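PDB 3CYJ: mandelate racemase/muconate lactonizing enzyme-like protein from Rubrobacter xylanophilus DSM 9941, which belongs to the enolase superfamily, pairing an N-terminal capping domain with a TIM-barrel domain that holds a sodium ion in this model. Local coordinates for residues P23-W31 / K164-E172. Numbering follows the deposited sequence.
Sequences PESDGTLQW and KMKVGREPE. With GOL (glycerol), chain F.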
loop_
_atom_site.group_PDB
_atom_site.type_symbol
_atom_site.label_atom_id
_atom_site.label_comp_id
_atom_site.label_asym_id
_atom_site.label_seq_id
_atom_site.Cartn_x
_atom_site.Cartn_y
_atom_site.Cartn_z
ATOM N N PRO A 23 -18.899 -18.486 40.606
ATOM C CA PRO A 23 -18.603 -18.966 39.216
ATOM C C PRO A 23 -18.328 -17.767 38.262
ATOM O O PRO A 23 -19.075 -16.774 38.294
ATOM C CB PRO A 23 -19.899 -19.676 38.765
ATOM C CG PRO A 23 -20.860 -19.655 39.935
ATOM C CD PRO A 23 -20.237 -18.877 41.092
ATOM N N GLU A 24 -17.299 -17.848 37.424
ATOM C CA GLU A 24 -16.936 -16.677 36.611
ATOM C C GLU A 24 -16.948 -16.968 35.117
ATOM O O GLU A 24 -16.664 -18.077 34.675
ATOM C CB GLU A 24 -15.568 -16.120 37.051
ATOM C CG GLU A 24 -15.573 -15.480 38.471
ATOM C CD GLU A 24 -14.198 -15.001 38.892
ATOM O OE1 GLU A 24 -13.280 -15.025 38.053
ATOM O OE2 GLU A 24 -13.988 -14.585 40.044
ATOM N N SER A 25 -17.267 -15.957 34.319
ATOM C CA SER A 25 -17.256 -16.173 32.881
ATOM C C SER A 25 -17.023 -14.843 32.172
ATOM O O SER A 25 -17.128 -13.763 32.772
ATOM C CB SER A 25 -18.556 -16.808 32.431
ATOM O OG SER A 25 -19.611 -15.872 32.612
ATOM N N ASP A 26 -16.712 -14.926 30.890
ATOM C CA ASP A 26 -16.556 -13.741 30.099
ATOM C C ASP A 26 -17.168 -14.129 28.765
ATOM O O ASP A 26 -17.824 -15.218 28.670
ATOM C CB ASP A 26 -15.083 -13.278 30.010
ATOM C CG ASP A 26 -14.142 -14.324 29.407
ATOM O OD1 ASP A 26 -14.560 -15.088 28.499
ATOM O OD2 ASP A 26 -12.954 -14.360 29.816
ATOM N N GLY A 27 -16.963 -13.284 27.758
ATOM C CA GLY A 27 -17.569 -13.525 26.476
ATOM C C GLY A 27 -17.231 -14.880 25.882
ATOM O O GLY A 27 -18.043 -15.451 25.222
ATOM N N THR A 28 -16.051 -15.426 26.104
ATOM C CA THR A 28 -15.725 -16.669 25.441
ATOM C C THR A 28 -15.259 -17.807 26.378
ATOM O O THR A 28 -14.756 -18.822 25.884
ATOM C CB THR A 28 -14.601 -16.441 24.323
ATOM O OG1 THR A 28 -13.519 -15.695 24.884
ATOM C CG2 THR A 28 -15.111 -15.678 23.127
ATOM N N LEU A 29 -15.406 -17.671 27.697
ATOM C CA LEU A 29 -14.903 -18.714 28.595
ATOM C C LEU A 29 -15.567 -18.713 29.989
ATOM O O LEU A 29 -16.051 -17.682 30.444
ATOM C CB LEU A 29 -13.386 -18.639 28.697
ATOM C CG LEU A 29 -12.606 -19.841 29.275
ATOM C CD1 LEU A 29 -12.441 -20.954 28.296
ATOM C CD2 LEU A 29 -11.233 -19.410 29.710
ATOM N N GLN A 30 -15.606 -19.881 30.638
ATOM C CA GLN A 30 -16.170 -20.077 31.973
ATOM C C GLN A 30 -15.093 -20.771 32.797
ATOM O O GLN A 30 -14.388 -21.671 32.311
ATOM C CB GLN A 30 -17.416 -20.978 31.937
ATOM C CG GLN A 30 -18.628 -20.402 31.226
ATOM C CD GLN A 30 -19.833 -21.407 31.202
ATOM O OE1 GLN A 30 -19.742 -22.482 30.628
ATOM N NE2 GLN A 30 -20.942 -21.035 31.832
ATOM N N TRP A 31 -14.962 -20.356 34.049
ATOM C CA TRP A 31 -13.991 -20.984 34.910
ATOM C C TRP A 31 -14.439 -20.823 36.349
ATOM O O TRP A 31 -15.261 -19.983 36.639
ATOM C CB TRP A 31 -12.548 -20.426 34.678
ATOM C CG TRP A 31 -12.382 -18.966 35.026
ATOM C CD1 TRP A 31 -11.776 -18.452 36.153
ATOM C CD2 TRP A 31 -12.821 -17.826 34.252
ATOM N NE1 TRP A 31 -11.808 -17.074 36.113
ATOM C CE2 TRP A 31 -12.450 -16.662 34.975
ATOM C CE3 TRP A 31 -13.465 -17.680 33.010
ATOM C CZ2 TRP A 31 -12.726 -15.347 34.510
ATOM C CZ3 TRP A 31 -13.744 -16.378 32.541
ATOM C CH2 TRP A 31 -13.368 -15.225 33.305
ATOM N N LYS A 164 -13.160 -1.922 35.015
ATOM C CA LYS A 164 -13.508 -2.761 33.846
ATOM C C LYS A 164 -14.468 -3.926 34.131
ATOM O O LYS A 164 -14.380 -4.597 35.149
ATOM C CB LYS A 164 -12.222 -3.259 33.106
ATOM C CG LYS A 164 -12.433 -3.814 31.670
ATOM C CD LYS A 164 -11.053 -4.213 30.994
ATOM C CE LYS A 164 -10.588 -5.577 31.549
ATOM N NZ LYS A 164 -9.268 -6.050 31.108
ATOM N N MET A 165 -15.388 -4.156 33.206
ATOM C CA MET A 165 -16.362 -5.258 33.274
ATOM C C MET A 165 -16.386 -6.091 31.943
ATOM O O MET A 165 -15.900 -5.644 30.898
ATOM C CB MET A 165 -17.764 -4.723 33.612
ATOM C CG MET A 165 -18.309 -3.649 32.668
ATOM S SD MET A 165 -20.087 -3.162 32.847
ATOM C CE MET A 165 -20.980 -4.682 32.491
ATOM N N LYS A 166 -16.937 -7.302 32.004
ATOM C CA LYS A 166 -17.135 -8.133 30.831
ATOM C C LYS A 166 -18.469 -7.895 30.130
ATOM O O LYS A 166 -19.494 -7.627 30.759
ATOM C CB LYS A 166 -17.022 -9.602 31.225
ATOM C CG LYS A 166 -15.810 -9.966 32.097
ATOM C CD LYS A 166 -14.516 -9.594 31.426
ATOM C CE LYS A 166 -13.403 -10.506 31.879
ATOM N NZ LYS A 166 -12.109 -9.845 31.650
ATOM N N VAL A 167 -18.440 -7.983 28.802
ATOM C CA VAL A 167 -19.637 -7.896 27.957
ATOM C C VAL A 167 -19.537 -8.969 26.881
ATOM O O VAL A 167 -18.460 -9.523 26.623
ATOM C CB VAL A 167 -19.742 -6.518 27.164
ATOM C CG1 VAL A 167 -20.088 -5.392 28.071
ATOM C CG2 VAL A 167 -18.435 -6.250 26.350
ATOM N N GLY A 168 -20.645 -9.217 26.209
ATOM C CA GLY A 168 -20.537 -9.963 24.946
ATOM C C GLY A 168 -20.973 -11.409 24.966
ATOM O O GLY A 168 -21.100 -12.027 23.879
ATOM N N ARG A 169 -21.180 -11.959 26.177
ATOM C CA ARG A 169 -21.635 -13.343 26.336
ATOM C C ARG A 169 -23.135 -13.525 26.003
ATOM O O ARG A 169 -23.510 -14.445 25.270
ATOM C CB ARG A 169 -21.314 -13.870 27.744
ATOM C CG ARG A 169 -21.571 -15.347 27.896
ATOM C CD ARG A 169 -21.082 -15.887 29.218
ATOM N NE ARG A 169 -21.220 -17.331 29.130
ATOM C CZ ARG A 169 -20.258 -18.151 28.709
ATOM N NH1 ARG A 169 -20.507 -19.441 28.599
ATOM N NH2 ARG A 169 -19.039 -17.686 28.402
ATOM N N GLU A 170 -23.977 -12.642 26.545
ATOM C CA GLU A 170 -25.370 -12.531 26.145
ATOM C C GLU A 170 -25.698 -11.098 25.705
ATOM O O GLU A 170 -26.238 -10.294 26.480
ATOM C CB GLU A 170 -26.291 -12.967 27.280
ATOM C CG GLU A 170 -26.575 -14.505 27.275
ATOM C CD GLU A 170 -27.397 -14.950 28.484
ATOM O OE1 GLU A 170 -28.601 -14.560 28.594
ATOM O OE2 GLU A 170 -26.819 -15.685 29.321
ATOM N N PRO A 171 -25.393 -10.784 24.439
ATOM C CA PRO A 171 -25.449 -9.381 24.005
ATOM C C PRO A 171 -26.767 -8.636 24.331
ATOM O O PRO A 171 -26.738 -7.439 24.674
ATOM C CB PRO A 171 -25.167 -9.464 22.499
ATOM C CG PRO A 171 -24.387 -10.783 22.336
ATOM C CD PRO A 171 -24.916 -11.710 23.381
ATOM N N GLU A 172 -27.887 -9.339 24.260
ATOM C CA GLU A 172 -29.202 -8.822 24.645
ATOM C C GLU A 172 -29.256 -8.286 26.056
ATOM O O GLU A 172 -29.945 -7.319 26.324
ATOM C CB GLU A 172 -30.286 -9.908 24.497
ATOM C CG GLU A 172 -31.718 -9.368 24.660
ATOM C CD GLU A 172 -32.431 -9.804 25.980
ATOM O OE1 GLU A 172 -33.279 -9.002 26.508
ATOM O OE2 GLU A 172 -32.149 -10.947 26.471
HETATM C C1 GOL F . -9.209 -14.887 32.378
HETATM O O1 GOL F . -10.237 -15.846 32.118
HETATM C C2 GOL F . -9.671 -13.424 32.260
HETATM O O2 GOL F . -10.977 -13.162 31.693
HETATM C C3 GOL F . -8.611 -12.660 31.478
HETATM O O3 GOL F . -9.166 -11.405 31.134
HETATM O O HOH W 1 -15.963 -10.728 28.066
#
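At the mouth of the barrel, the hairpin loop joining strands 8-26 and 29-31 of the N-terminal capping domain meets the loop after barrel strand 162-166, and Arg169 reaches across to Asp26 and Gln30. With CG anti to the backbone N (chi1 -171°), the Arg169 chain runs extended to NE, and NH2 donates a hydrogen bond to Asp26 O (2.8 Å), nearly in line with the C=O bond and in the guanidinium plane. Gln30 CG lies over a face of that group, and its CD comes 3.3 Å from Arg169 NH1, the amide and guanidinium planes turned only 18° apart. Ser25 OG, which is hydrogen-bonded to Thr141, lies beside Arg169 CD at 3.7 Å.

Gly27 packs its CA on the backbone of Gly168 and Arg169, and a water accepting from Gly27 N and donating to Val167 O bridges the loops. The turn itself is an Asx turn: Asp26 OD1 accepts a hydrogen bond from Thr28 N (2.8 Å), met on its anti side and somewhat out of the carboxylate plane. Asp26 OD2 accepts from glycerol O2 and forms a salt bridge with Arg90 of the second subunit; that arginine is also hydrogen-bonded to Thr28 OG1.

Lys166, bent at chi2 (-58°), lays CE against Asp26 CB at 3.7 Å; its NZ is hydrogen-bonded to the sodium ligand Asp194 and only weakly to glycerol O3. The Lys166 side chain lies about 5 Å from the sodium ion, which places this contact beside the metal site. On the barrel side, Val167 turns away from the hairpin to pack on Val193 of strand 190-194, Val178 of helix 174-185 and Phe211 of helix 201-215.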